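Local structure of cysteine desulfurase (Elizabethkingia anophelis NUHP1, 5VPR) at residues Ala314-Lys322 and Glu334-Val342; Ala89-Gly100 and Gly239-Leu250. The protein probably removes sulfur from L-cysteine to give L-alanine and a persulfide on a sulfur carrier, using covalently bound pyridoxal 5'-phosphate. All coordinates share one frame; numbering follows the deposited sequence.

Interaction 1 (Ala314-Lys322 and Glu334-Val342); sequences ALLEYAQRK and EKANRAGVV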
ATOM      1  N   ALA A 314      16.957   7.455   1.506  1.00 59.76           N
ATOM      2  CA  ALA A 314      17.894   8.263   2.283  1.00 64.06           C
ATOM      3  C   ALA A 314      17.282   8.690   3.617  1.00 62.56           C
ATOM      4  O   ALA A 314      17.979   8.748   4.639  1.00 58.56           O
ATOM      5  CB  ALA A 314      18.340   9.474   1.469  1.00 54.55           C
ATOM      6  N   LEU A 315      15.980   8.989   3.631  1.00 59.17           N
ATOM      7  CA  LEU A 315      15.301   9.296   4.890  1.00 56.50           C
ATOM      8  C   LEU A 315      15.389   8.119   5.847  1.00 49.47           C
ATOM      9  O   LEU A 315      15.701   8.282   7.032  1.00 53.27           O
ATOM     10  CB  LEU A 315      13.838   9.647   4.624  1.00 48.49           C
ATOM     11  CG  LEU A 315      13.548  10.962   3.902  1.00 51.39           C
ATOM     12  CD1 LEU A 315      12.054  11.071   3.608  1.00 48.71           C
ATOM     13  CD2 LEU A 315      14.011  12.135   4.747  1.00 46.32           C
ATOM     14  N   LEU A 316      15.139   6.919   5.331  1.00 49.75           N
ATOM     15  CA  LEU A 316      15.127   5.719   6.154  1.00 54.82           C
ATOM     16  C   LEU A 316      16.500   5.450   6.752  1.00 53.25           C
ATOM     17  O   LEU A 316      16.632   5.230   7.961  1.00 56.58           O
ATOM     18  CB  LEU A 316      14.656   4.536   5.306  1.00 63.25           C
ATOM     19  CG  LEU A 316      14.456   3.181   5.980  1.00 74.76           C
ATOM     20  CD1 LEU A 316      13.392   3.322   7.008  1.00 78.60           C
ATOM     21  CD2 LEU A 316      14.043   2.120   4.968  1.00 72.27           C
ATOM     22  N   GLU A 317      17.542   5.474   5.919  1.00 54.41           N
ATOM     23  CA  GLU A 317      18.891   5.233   6.424  1.00 60.72           C
ATOM     24  C   GLU A 317      19.275   6.261   7.484  1.00 61.97           C
ATOM     25  O   GLU A 317      19.854   5.912   8.522  1.00 62.86           O
ATOM     26  CB  GLU A 317      19.892   5.248   5.269  1.00 59.57           C
ATOM     27  N   TYR A 318      18.963   7.534   7.238  1.00 62.62           N
ATOM     28  CA  TYR A 318      19.308   8.587   8.188  1.00 62.87           C
ATOM     29  C   TYR A 318      18.569   8.395   9.507  1.00 61.83           C
ATOM     30  O   TYR A 318      19.169   8.464  10.585  1.00 63.75           O
ATOM     31  CB  TYR A 318      18.990   9.954   7.580  1.00 58.63           C
ATOM     32  CG  TYR A 318      19.343  11.130   8.461  1.00 59.57           C
ATOM     33  CD1 TYR A 318      18.351  11.924   9.042  1.00 58.34           C
ATOM     34  CD2 TYR A 318      20.669  11.451   8.711  1.00 65.19           C
ATOM     35  CE1 TYR A 318      18.691  13.013   9.848  1.00 56.70           C
ATOM     36  CE2 TYR A 318      21.007  12.515   9.503  1.00 67.24           C
ATOM     37  CZ  TYR A 318      20.026  13.292  10.070  1.00 65.43           C
ATOM     38  OH  TYR A 318      20.405  14.351  10.861  1.00 66.02           O
ATOM     39  N   ALA A 319      17.261   8.134   9.440  1.00 58.94           N
ATOM     40  CA  ALA A 319      16.477   7.968  10.660  1.00 56.71           C
ATOM     41  C   ALA A 319      16.962   6.768  11.467  1.00 59.10           C
ATOM     42  O   ALA A 319      17.157   6.861  12.684  1.00 53.51           O
ATOM     43  CB  ALA A 319      14.991   7.831  10.316  1.00 51.23           C
ATOM     44  N   GLN A 320      17.165   5.627  10.806  1.00 61.98           N
ATOM     45  CA  GLN A 320      17.636   4.447  11.526  1.00 67.35           C
ATOM     46  C   GLN A 320      19.003   4.698  12.147  1.00 66.86           C
ATOM     47  O   GLN A 320      19.273   4.268  13.275  1.00 70.56           O
ATOM     48  CB  GLN A 320      17.671   3.228  10.601  1.00 65.93           C
ATOM     49  CG  GLN A 320      18.158   1.963  11.306  1.00 68.74           C
ATOM     50  CD  GLN A 320      18.023   0.698  10.468  1.00 70.35           C
ATOM     51  OE1 GLN A 320      16.938   0.365   9.990  1.00 71.81           O
ATOM     52  NE2 GLN A 320      19.128  -0.015  10.298  1.00 75.51           N
ATOM     53  N   ARG A 321      19.865   5.432  11.445  1.00 68.40           N
ATOM     54  CA  ARG A 321      21.171   5.767  12.005  1.00 71.20           C
ATOM     55  C   ARG A 321      21.028   6.650  13.240  1.00 73.27           C
ATOM     56  O   ARG A 321      21.616   6.376  14.295  1.00 63.91           O
ATOM     57  CB  ARG A 321      22.027   6.459  10.944  1.00 73.66           C
ATOM     58  CG  ARG A 321      23.468   6.037  10.935  1.00 89.23           C
ATOM     59  CD  ARG A 321      24.215   6.646   9.760  1.00 96.33           C
ATOM     60  NE  ARG A 321      24.465   8.073   9.942  1.00 96.75           N
ATOM     61  CZ  ARG A 321      24.044   9.022   9.114  1.00 87.90           C
ATOM     62  NH1 ARG A 321      23.350   8.699   8.030  1.00 90.89           N
ATOM     63  NH2 ARG A 321      24.326  10.296   9.371  1.00 82.25           N
ATOM     64  N   LYS A 322      20.243   7.722  13.131  1.00 63.36           N
ATOM     65  CA  LYS A 322      20.139   8.638  14.260  1.00 64.36           C
ATOM     66  C   LYS A 322      19.413   7.988  15.433  1.00 62.27           C
ATOM     67  O   LYS A 322      19.756   8.239  16.592  1.00 65.74           O
ATOM     68  CB  LYS A 322      19.444   9.926  13.824  1.00 63.66           C
ATOM     69  CG  LYS A 322      20.296  10.796  12.915  1.00 64.22           C
ATOM     70  CD  LYS A 322      21.632  11.119  13.581  1.00 71.65           C
ATOM     71  CE  LYS A 322      22.263  12.383  13.006  1.00 81.23           C
ATOM     72  NZ  LYS A 322      23.556  12.750  13.676  1.00 88.32           N
ATOM     73  N   GLU A 334      16.160  -4.585  11.538  1.00 65.17           N
ATOM     74  CA  GLU A 334      17.188  -3.580  11.294  1.00 70.76           C
ATOM     75  C   GLU A 334      18.001  -3.906  10.055  1.00 71.95           C
ATOM     76  O   GLU A 334      18.278  -3.030   9.227  1.00 80.42           O
ATOM     77  CB  GLU A 334      18.108  -3.479  12.506  1.00 73.51           C
ATOM     78  CG  GLU A 334      19.336  -2.640  12.253  1.00 74.21           C
ATOM     79  CD  GLU A 334      20.330  -2.727  13.386  1.00 78.99           C
ATOM     80  OE1 GLU A 334      19.929  -3.141  14.496  1.00 77.09           O
ATOM     81  OE2 GLU A 334      21.512  -2.394  13.160  1.00 76.69           O
ATOM     82  N   LYS A 335      18.403  -5.158   9.916  1.00 67.91           N
ATOM     83  CA  LYS A 335      19.223  -5.547   8.786  1.00 62.97           C
ATOM     84  C   LYS A 335      18.406  -5.819   7.528  1.00 64.38           C
ATOM     85  O   LYS A 335      18.994  -6.076   6.474  1.00 67.61           O
ATOM     86  CB  LYS A 335      20.047  -6.781   9.156  1.00 67.33           C
ATOM     87  N   ALA A 336      17.082  -5.762   7.594  1.00 60.52           N
ATOM     88  CA  ALA A 336      16.262  -6.155   6.455  1.00 66.23           C
ATOM     89  C   ALA A 336      16.104  -5.014   5.454  1.00 63.61           C
ATOM     90  O   ALA A 336      16.176  -3.832   5.802  1.00 69.86           O
ATOM     91  CB  ALA A 336      14.882  -6.625   6.921  1.00 71.89           C
ATOM     92  N   ASN A 337      15.876  -5.391   4.198  1.00 63.13           N
ATOM     93  CA  ASN A 337      15.503  -4.443   3.154  1.00 58.29           C
ATOM     94  C   ASN A 337      14.079  -3.950   3.413  1.00 58.19           C
ATOM     95  O   ASN A 337      13.139  -4.749   3.476  1.00 63.15           O
ATOM     96  CB  ASN A 337      15.635  -5.126   1.789  1.00 70.03           C
ATOM     97  CG  ASN A 337      15.113  -4.280   0.634  1.00 74.37           C
ATOM     98  OD1 ASN A 337      15.027  -3.055   0.727  1.00 85.51           O
ATOM     99  ND2 ASN A 337      14.760  -4.942  -0.467  1.00 70.83           N
ATOM    100  N   ARG A 338      13.912  -2.639   3.592  1.00 57.18           N
ATOM    101  CA  ARG A 338      12.638  -2.100   4.031  1.00 50.09           C
ATOM    102  C   ARG A 338      12.261  -0.881   3.204  1.00 49.02           C
ATOM    103  O   ARG A 338      13.121  -0.181   2.663  1.00 63.63           O
ATOM    104  CB  ARG A 338      12.654  -1.710   5.517  1.00 54.61           C
ATOM    105  CG  ARG A 338      12.949  -2.872   6.448  1.00 64.40           C
ATOM    106  CD  ARG A 338      12.598  -2.523   7.887  1.00 63.70           C
ATOM    107  NE  ARG A 338      13.085  -1.202   8.268  1.00 68.71           N
ATOM    108  CZ  ARG A 338      14.350  -0.926   8.560  1.00 77.23           C
ATOM    109  NH1 ARG A 338      15.272  -1.877   8.511  1.00 76.27           N
ATOM    110  NH2 ARG A 338      14.690   0.306   8.895  1.00 85.50           N
ATOM    111  N   ALA A 339      10.958  -0.641   3.117  1.00 48.48           N
ATOM    112  CA  ALA A 339      10.400   0.465   2.348  1.00 56.18           C
ATOM    113  C   ALA A 339       9.708   1.411   3.323  1.00 52.65           C
ATOM    114  O   ALA A 339       8.625   1.110   3.830  1.00 58.61           O
ATOM    115  CB  ALA A 339       9.440  -0.031   1.272  1.00 61.13           C
ATOM    116  N   GLY A 340      10.369   2.527   3.615  1.00 53.49           N
ATOM    117  CA  GLY A 340       9.742   3.682   4.232  1.00 70.74           C
ATOM    118  C   GLY A 340       9.295   3.556   5.673  1.00 62.21           C
ATOM    119  O   GLY A 340       8.515   4.392   6.125  1.00 62.03           O
ATOM    120  N   VAL A 341       9.764   2.557   6.419  1.00 54.43           N
ATOM    121  CA  VAL A 341       9.265   2.310   7.772  1.00 48.97           C
ATOM    122  C   VAL A 341      10.445   2.023   8.698  1.00 49.84           C
ATOM    123  O   VAL A 341      11.216   1.092   8.442  1.00 49.86           O
ATOM    124  CB  VAL A 341       8.274   1.132   7.816  1.00 45.12           C
ATOM    125  CG1 VAL A 341       7.846   0.864   9.247  1.00 47.18           C
ATOM    126  CG2 VAL A 341       7.044   1.382   6.920  1.00 42.06           C
ATOM    127  N   VAL A 342      10.571   2.797   9.785  1.00 45.91           N
ATOM    128  CA  VAL A 342      11.436   2.461  10.922  1.00 45.31           C
ATOM    129  C   VAL A 342      10.545   2.133  12.112  1.00 55.44           C
ATOM    130  O   VAL A 342       9.837   3.014  12.629  1.00 45.20           O
ATOM    131  CB  VAL A 342      12.387   3.604  11.318  1.00 56.81           C
ATOM    132  CG1 VAL A 342      13.540   3.057  12.163  1.00 53.70           C
ATOM    133  CG2 VAL A 342      12.883   4.373  10.134  1.00 63.16           C
TER

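Interaction 2 (Ala89-Gly100 and Gly239-Leu250); sequences AKHDYEVLFTKG and GTGILYGKASVL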
ATOM      1  N   ALA A  89       0.329  -2.565 -16.826  1.00 43.99           N
ATOM      2  CA  ALA A  89      -0.632  -3.556 -17.291  1.00 45.54           C
ATOM      3  C   ALA A  89      -0.710  -3.524 -18.816  1.00 50.68           C
ATOM      4  O   ALA A  89      -0.645  -2.461 -19.440  1.00 45.69           O
ATOM      5  CB  ALA A  89      -2.023  -3.301 -16.682  1.00 36.45           C
ATOM      6  N   LYS A  90      -0.845  -4.706 -19.423  1.00 51.74           N
ATOM      7  CA  LYS A  90      -0.899  -4.764 -20.877  1.00 45.13           C
ATOM      8  C   LYS A  90      -2.195  -4.173 -21.421  1.00 45.11           C
ATOM      9  O   LYS A  90      -2.191  -3.575 -22.504  1.00 46.95           O
ATOM     10  CB  LYS A  90      -0.722  -6.208 -21.354  1.00 45.97           C
ATOM     11  CG  LYS A  90      -0.702  -6.364 -22.858  1.00 44.88           C
ATOM     12  CD  LYS A  90      -0.259  -7.771 -23.255  1.00 53.05           C
ATOM     13  CE  LYS A  90      -0.254  -7.948 -24.762  1.00 62.97           C
ATOM     14  NZ  LYS A  90       0.226  -9.309 -25.125  1.00 64.49           N
ATOM     15  N   HIS A  91      -3.307  -4.307 -20.700  1.00 45.41           N
ATOM     16  CA  HIS A  91      -4.581  -3.815 -21.210  1.00 50.57           C
ATOM     17  C   HIS A  91      -5.253  -2.914 -20.189  1.00 47.60           C
ATOM     18  O   HIS A  91      -5.178  -3.164 -18.983  1.00 46.21           O
ATOM     19  CB  HIS A  91      -5.520  -4.955 -21.565  1.00 40.84           C
ATOM     20  CG  HIS A  91      -4.969  -5.883 -22.599  1.00 47.43           C
ATOM     21  ND1 HIS A  91      -4.849  -5.533 -23.927  1.00 49.30           N
ATOM     22  CD2 HIS A  91      -4.490  -7.145 -22.495  1.00 48.27           C
ATOM     23  CE1 HIS A  91      -4.336  -6.548 -24.601  1.00 53.18           C
ATOM     24  NE2 HIS A  91      -4.112  -7.538 -23.757  1.00 55.14           N
ATOM     25  N   ASP A  92      -5.937  -1.878 -20.685  1.00 41.31           N
ATOM     26  CA  ASP A  92      -6.717  -1.038 -19.787  1.00 44.27           C
ATOM     27  C   ASP A  92      -7.799  -1.856 -19.092  1.00 39.03           C
ATOM     28  O   ASP A  92      -8.073  -1.638 -17.913  1.00 41.76           O
ATOM     29  CB  ASP A  92      -7.319   0.150 -20.543  1.00 46.52           C
ATOM     30  CG  ASP A  92      -8.325  -0.271 -21.606  1.00 53.09           C
ATOM     31  OD1 ASP A  92      -8.217  -1.395 -22.142  1.00 52.34           O
ATOM     32  OD2 ASP A  92      -9.229   0.531 -21.900  1.00 50.69           O
ATOM     33  N   TYR A  93      -8.379  -2.849 -19.785  1.00 37.19           N
ATOM     34  CA  TYR A  93      -9.464  -3.590 -19.154  1.00 42.86           C
ATOM     35  C   TYR A  93      -8.997  -4.569 -18.087  1.00 47.49           C
ATOM     36  O   TYR A  93      -9.848  -5.208 -17.456  1.00 42.61           O
ATOM     37  CB  TYR A  93     -10.298  -4.331 -20.206  1.00 48.30           C
ATOM     38  CG  TYR A  93      -9.516  -5.170 -21.205  1.00 53.63           C
ATOM     39  CD1 TYR A  93      -9.011  -6.423 -20.860  1.00 49.78           C
ATOM     40  CD2 TYR A  93      -9.318  -4.721 -22.508  1.00 52.79           C
ATOM     41  CE1 TYR A  93      -8.313  -7.197 -21.785  1.00 48.93           C
ATOM     42  CE2 TYR A  93      -8.628  -5.485 -23.437  1.00 52.69           C
ATOM     43  CZ  TYR A  93      -8.132  -6.720 -23.072  1.00 51.78           C
ATOM     44  OH  TYR A  93      -7.442  -7.466 -24.000  1.00 58.13           O
ATOM     45  N   GLU A  94      -7.689  -4.698 -17.853  1.00 44.49           N
ATOM     46  CA  GLU A  94      -7.196  -5.445 -16.701  1.00 41.97           C
ATOM     47  C   GLU A  94      -7.150  -4.602 -15.431  1.00 43.07           C
ATOM     48  O   GLU A  94      -6.868  -5.143 -14.355  1.00 39.85           O
ATOM     49  CB  GLU A  94      -5.795  -6.022 -17.007  1.00 41.07           C
ATOM     50  CG  GLU A  94      -5.807  -7.088 -18.143  1.00 43.69           C
ATOM     51  CD  GLU A  94      -4.409  -7.553 -18.585  1.00 52.59           C
ATOM     52  OE1 GLU A  94      -3.488  -6.712 -18.674  1.00 42.29           O
ATOM     53  OE2 GLU A  94      -4.242  -8.767 -18.851  1.00 44.59           O
ATOM     54  N   VAL A  95      -7.424  -3.302 -15.524  1.00 38.82           N
ATOM     55  CA  VAL A  95      -7.358  -2.398 -14.376  1.00 34.95           C
ATOM     56  C   VAL A  95      -8.781  -2.188 -13.874  1.00 37.92           C
ATOM     57  O   VAL A  95      -9.610  -1.590 -14.569  1.00 38.33           O
ATOM     58  CB  VAL A  95      -6.689  -1.069 -14.749  1.00 40.00           C
ATOM     59  CG1 VAL A  95      -6.560  -0.152 -13.515  1.00 32.85           C
ATOM     60  CG2 VAL A  95      -5.318  -1.316 -15.393  1.00 38.06           C
ATOM     61  N   LEU A  96      -9.085  -2.693 -12.682  1.00 40.36           N
ATOM     62  CA  LEU A  96     -10.413  -2.551 -12.090  1.00 44.25           C
ATOM     63  C   LEU A  96     -10.382  -1.529 -10.958  1.00 43.33           C
ATOM     64  O   LEU A  96      -9.522  -1.602 -10.076  1.00 36.32           O
ATOM     65  CB  LEU A  96     -10.936  -3.884 -11.558  1.00 36.95           C
ATOM     66  CG  LEU A  96     -10.709  -5.142 -12.403  1.00 37.75           C
ATOM     67  CD1 LEU A  96     -11.251  -6.350 -11.646  1.00 42.95           C
ATOM     68  CD2 LEU A  96     -11.348  -5.040 -13.781  1.00 37.53           C
ATOM     69  N   PHE A  97     -11.334  -0.595 -10.974  1.00 36.91           N
ATOM     70  CA  PHE A  97     -11.509   0.346  -9.871  1.00 34.02           C
ATOM     71  C   PHE A  97     -12.226  -0.338  -8.712  1.00 35.17           C
ATOM     72  O   PHE A  97     -13.256  -0.994  -8.902  1.00 36.75           O
ATOM     73  CB  PHE A  97     -12.307   1.575 -10.323  1.00 36.03           C
ATOM     74  CG  PHE A  97     -11.594   2.442 -11.343  1.00 30.02           C
ATOM     75  CD1 PHE A  97     -12.095   2.569 -12.641  1.00 36.55           C
ATOM     76  CD2 PHE A  97     -10.440   3.139 -11.001  1.00 30.04           C
ATOM     77  CE1 PHE A  97     -11.446   3.376 -13.589  1.00 29.59           C
ATOM     78  CE2 PHE A  97      -9.784   3.952 -11.933  1.00 37.19           C
ATOM     79  CZ  PHE A  97     -10.286   4.069 -13.234  1.00 32.73           C
ATOM     80  N   THR A  98     -11.691  -0.173  -7.503  1.00 30.39           N
ATOM     81  CA  THR A  98     -12.361  -0.705  -6.318  1.00 26.77           C
ATOM     82  C   THR A  98     -12.434   0.420  -5.302  1.00 27.97           C
ATOM     83  O   THR A  98     -12.007   1.545  -5.595  1.00 33.88           O
ATOM     84  CB  THR A  98     -11.588  -1.883  -5.725  1.00 30.27           C
ATOM     85  OG1 THR A  98     -10.334  -1.388  -5.259  1.00 32.02           O
ATOM     86  CG2 THR A  98     -11.319  -2.980  -6.803  1.00 27.06           C
ATOM     87  N   LYS A  99     -12.878   0.118  -4.088  1.00 34.63           N
ATOM     88  CA  LYS A  99     -12.920   1.129  -3.041  1.00 41.40           C
ATOM     89  C   LYS A  99     -11.761   1.011  -2.056  1.00 41.67           C
ATOM     90  O   LYS A  99     -11.731   1.744  -1.065  1.00 46.50           O
ATOM     91  CB  LYS A  99     -14.253   1.065  -2.306  1.00 47.22           C
ATOM     92  CG  LYS A  99     -15.481   0.997  -3.243  1.00 64.24           C
ATOM     93  CD  LYS A  99     -15.461   2.035  -4.379  1.00 58.92           C
ATOM     94  CE  LYS A  99     -16.850   2.640  -4.618  1.00 59.30           C
ATOM     95  NZ  LYS A  99     -17.827   1.757  -5.319  1.00 59.72           N
ATOM     96  N   GLY A 100     -10.801   0.131  -2.315  1.00 33.35           N
ATOM     97  CA  GLY A 100      -9.693  -0.075  -1.398  1.00 37.36           C
ATOM     98  C   GLY A 100      -9.088  -1.448  -1.593  1.00 37.06           C
ATOM     99  O   GLY A 100      -9.637  -2.302  -2.286  1.00 34.12           O
ATOM    100  N   GLY A 239     -11.405   5.917  -0.067  1.00 31.35           N
ATOM    101  CA  GLY A 239     -12.462   5.288  -0.825  1.00 35.14           C
ATOM    102  C   GLY A 239     -12.064   4.837  -2.214  1.00 33.73           C
ATOM    103  O   GLY A 239     -12.946   4.549  -3.026  1.00 29.75           O
ATOM    104  N   THR A 240     -10.766   4.734  -2.508  1.00 28.92           N
ATOM    105  CA  THR A 240     -10.300   4.326  -3.823  1.00 31.85           C
ATOM    106  C   THR A 240      -9.267   3.207  -3.727  1.00 33.48           C
ATOM    107  O   THR A 240      -8.475   3.116  -2.780  1.00 30.33           O
ATOM    108  CB  THR A 240      -9.666   5.504  -4.621  1.00 31.57           C
ATOM    109  OG1 THR A 240      -8.516   6.011  -3.922  1.00 31.97           O
ATOM    110  CG2 THR A 240     -10.662   6.630  -4.786  1.00 30.24           C
ATOM    111  N   GLY A 241      -9.273   2.372  -4.742  1.00 31.76           N
ATOM    112  CA  GLY A 241      -8.223   1.390  -4.885  1.00 29.40           C
ATOM    113  C   GLY A 241      -8.261   0.841  -6.287  1.00 33.16           C
ATOM    114  O   GLY A 241      -9.072   1.245  -7.126  1.00 31.05           O
ATOM    115  N   ILE A 242      -7.374  -0.110  -6.520  1.00 28.34           N
ATOM    116  CA  ILE A 242      -7.222  -0.740  -7.817  1.00 32.60           C
ATOM    117  C   ILE A 242      -7.058  -2.226  -7.586  1.00 31.63           C
ATOM    118  O   ILE A 242      -6.371  -2.639  -6.645  1.00 31.72           O
ATOM    119  CB  ILE A 242      -5.995  -0.170  -8.559  1.00 33.66           C
ATOM    120  CG1 ILE A 242      -6.245   1.291  -8.924  1.00 35.56           C
ATOM    121  CG2 ILE A 242      -5.704  -0.997  -9.800  1.00 30.19           C
ATOM    122  CD1 ILE A 242      -7.291   1.457 -10.036  1.00 29.47           C
ATOM    123  N   LEU A 243      -7.702  -3.032  -8.422  1.00 30.77           N
ATOM    124  CA  LEU A 243      -7.381  -4.449  -8.531  1.00 35.69           C
ATOM    125  C   LEU A 243      -7.006  -4.702  -9.985  1.00 38.28           C
ATOM    126  O   LEU A 243      -7.847  -4.551 -10.878  1.00 34.70           O
ATOM    127  CB  LEU A 243      -8.553  -5.329  -8.099  1.00 33.45           C
ATOM    128  CG  LEU A 243      -8.320  -6.817  -8.391  1.00 37.19           C
ATOM    129  CD1 LEU A 243      -7.126  -7.308  -7.563  1.00 32.06           C
ATOM    130  CD2 LEU A 243      -9.587  -7.625  -8.085  1.00 38.25           C
ATOM    131  N   TYR A 244      -5.732  -5.011 -10.228  1.00 33.14           N
ATOM    132  CA  TYR A 244      -5.296  -5.504 -11.527  1.00 37.77           C
ATOM    133  C   TYR A 244      -5.406  -7.019 -11.547  1.00 35.51           C
ATOM    134  O   TYR A 244      -5.110  -7.685 -10.548  1.00 37.54           O
ATOM    135  CB  TYR A 244      -3.841  -5.106 -11.821  1.00 33.06           C
ATOM    136  CG  TYR A 244      -3.159  -6.040 -12.815  1.00 40.30           C
ATOM    137  CD1 TYR A 244      -3.325  -5.864 -14.183  1.00 40.18           C
ATOM    138  CD2 TYR A 244      -2.338  -7.096 -12.379  1.00 44.84           C
ATOM    139  CE1 TYR A 244      -2.709  -6.720 -15.103  1.00 44.14           C
ATOM    140  CE2 TYR A 244      -1.713  -7.946 -13.285  1.00 44.90           C
ATOM    141  CZ  TYR A 244      -1.913  -7.754 -14.645  1.00 41.02           C
ATOM    142  OH  TYR A 244      -1.311  -8.580 -15.547  1.00 45.84           O
ATOM    143  N   GLY A 245      -5.827  -7.562 -12.684  1.00 39.22           N
ATOM    144  CA  GLY A 245      -5.716  -8.990 -12.918  1.00 41.41           C
ATOM    145  C   GLY A 245      -5.388  -9.312 -14.362  1.00 43.13           C
ATOM    146  O   GLY A 245      -5.902  -8.645 -15.263  1.00 45.16           O
ATOM    147  N   LYS A 246      -4.523 -10.304 -14.599  1.00 41.76           N
ATOM    148  CA  LYS A 246      -4.331 -10.824 -15.949  1.00 44.05           C
ATOM    149  C   LYS A 246      -5.676 -11.111 -16.586  1.00 43.86           C
ATOM    150  O   LYS A 246      -6.532 -11.752 -15.970  1.00 48.80           O
ATOM    151  CB  LYS A 246      -3.506 -12.117 -15.933  1.00 51.83           C
ATOM    152  CG  LYS A 246      -2.029 -11.968 -15.640  1.00 54.85           C
ATOM    153  CD  LYS A 246      -1.319 -13.268 -16.028  1.00 55.03           C
ATOM    154  CE  LYS A 246       0.080 -13.354 -15.432  1.00 48.76           C
ATOM    155  NZ  LYS A 246       0.742 -14.654 -15.751  1.00 54.61           N
ATOM    156  N   ALA A 247      -5.863 -10.630 -17.820  1.00 43.00           N
ATOM    157  CA  ALA A 247      -7.117 -10.890 -18.530  1.00 47.98           C
ATOM    158  C   ALA A 247      -7.425 -12.380 -18.566  1.00 56.57           C
ATOM    159  O   ALA A 247      -8.571 -12.791 -18.348  1.00 52.88           O
ATOM    160  CB  ALA A 247      -7.059 -10.330 -19.953  1.00 45.98           C
ATOM    161  N   SER A 248      -6.406 -13.210 -18.817  1.00 51.07           N
ATOM    162  CA  SER A 248      -6.642 -14.647 -18.905  1.00 62.18           C
ATOM    163  C   SER A 248      -7.101 -15.241 -17.576  1.00 61.35           C
ATOM    164  O   SER A 248      -7.734 -16.302 -17.569  1.00 58.22           O
ATOM    165  CB  SER A 248      -5.378 -15.359 -19.395  1.00 65.60           C
ATOM    166  OG  SER A 248      -4.260 -15.006 -18.596  1.00 63.31           O
ATOM    167  N   VAL A 249      -6.808 -14.581 -16.458  1.00 48.90           N
ATOM    168  CA  VAL A 249      -7.251 -15.062 -15.154  1.00 47.64           C
ATOM    169  C   VAL A 249      -8.612 -14.493 -14.782  1.00 52.00           C
ATOM    170  O   VAL A 249      -9.480 -15.223 -14.288  1.00 50.53           O
ATOM    171  CB  VAL A 249      -6.187 -14.722 -14.101  1.00 51.69           C
ATOM    172  CG1 VAL A 249      -6.679 -15.072 -12.703  1.00 51.52           C
ATOM    173  CG2 VAL A 249      -4.910 -15.469 -14.433  1.00 53.18           C
ATOM    174  N   LEU A 250      -8.804 -13.188 -15.012  1.00 47.02           N
ATOM    175  CA  LEU A 250     -10.104 -12.567 -14.772  1.00 52.23           C
ATOM    176  C   LEU A 250     -11.213 -13.302 -15.511  1.00 56.64           C
ATOM    177  O   LEU A 250     -12.301 -13.516 -14.962  1.00 59.85           O
ATOM    178  CB  LEU A 250     -10.070 -11.098 -15.195  1.00 49.42           C
ATOM    179  CG  LEU A 250      -9.251 -10.159 -14.306  1.00 49.06           C
ATOM    180  CD1 LEU A 250      -9.434  -8.726 -14.767  1.00 50.48           C
ATOM    181  CD2 LEU A 250      -9.614 -10.317 -12.837  1.00 45.23           C
TER
HETATM  182  O   HOH W   1      -1.018  -7.382 -18.104  1.00 46.56           O
HETATM  183  O   HOH W   2      -8.200  -3.362  -4.738  1.00 34.30           O

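Interaction 1 (Ala314-Lys322 and Glu334-Val342)
Gln320 reaches from helix 305-324 to Arg338 in the loop that leads into strand 341-345. Its CB makes only a loose approach of 4.4 Å to Val342 CG1. CG stands anti to the backbone N, and the extended chain carries CD out to the loop, where a turn at chi3 (-55°) sets the amide. OE1 meets the edge of the Arg338 guanidinium, slightly out of its plane: NH2 donates to it nearly in line with the Gln320 C=O bond, at a short 2.5 Å to be read with caution, and NH1 adds a weak bond. The two flat groups are 19° from coplanar. NE2 makes a weak bond of 3.3 Å to Glu334 O, a carbonyl that also weakly accepts from Arg338 NH1. Arg338 NE donates to Val341 O at 3.0 Å and 176°, and this straight bond chiefly limits the guanidinium's rotation. One turn earlier, Leu316 puts CD1 against Val342 CG2 at a tight 3.3 Å, and its CD2 3.4 Å from Arg338 O. Strand 341-345 pairs with strand 386-389, and this is alpha/beta packing of a helix on a small antiparallel sheet, consistent with the C-terminal domain of class-V aminotransferases.

Interaction 2 (Ala89-Gly100 and Gly239-Leu250)
Glu94 and Tyr244 run side by side in the same direction, with carboxylate and ring planes 86° apart; Glu94 OE1 lies at the ring edge, 3.7 Å from Tyr244 CE1. The other oxygen, OE2, takes the Ala247 N-H at 2.7 Å on its anti side, at the first turn of helix 247-250. OE1 also accepts from His91 N, from above the carboxylate plane, and from a water that donates to Tyr244 OH as well, so both carboxylate oxygens are held. With CG beside the backbone N (chi1 -65°), the otherwise extended Glu94 chain is sent past Gly245 O, 3.3 Å from Glu94 CG, to the helix start where OE2 finds its donor. Beyond it, Tyr93 turns its ring edge to Ala247 CB. Strands 95-98 and 241-245 are antiparallel, their axes 148° apart; 95-98 is the outermost strand within this chain, and 241-245 the next, of the mixed seven-stranded sheet of the large domain of this fold-type I enzyme. Leu96 and Leu243 exchange both backbone bonds, Leu243 N to Leu96 O measuring 2.8 Å, and their side chains point the same way on one face. On the other face, Ile242 lies alongside Phe97, Ile242 CD1 to Phe97 CD2 at 3.7 Å, and crosses Val95 obliquely; helices 67-87 and 287-303 pack there. Thr98 and Gly241 form the next hydrogen-bonded pair, and Thr98 CG2 rests 3.9 Å from Leu243 CB on the Leu96 face.

Overall arrangement
Interaction 1 and interaction 2 lie on opposite sides of the chain's centre, with about 18 Å between nearest atoms and 32 Å between centres, sharing no secondary-structure element. Both are largely buried, but interaction 1 buries 356 Å² and interaction 2 768 Å². The difference reflects partly the longer segments and partly how they meet. In interaction 2 two neighbouring strands are joined by backbone bonds, and a carboxylate from one segment accepts a hydrogen bond from the first turn of the helix after strand 241-245. Interaction 1 sets a helix against a loop and strand without backbone pairing; an amide-guanidinium pair and apolar packing join the elements. Each has an exposed margin, at Glu334 and Lys99 respectively.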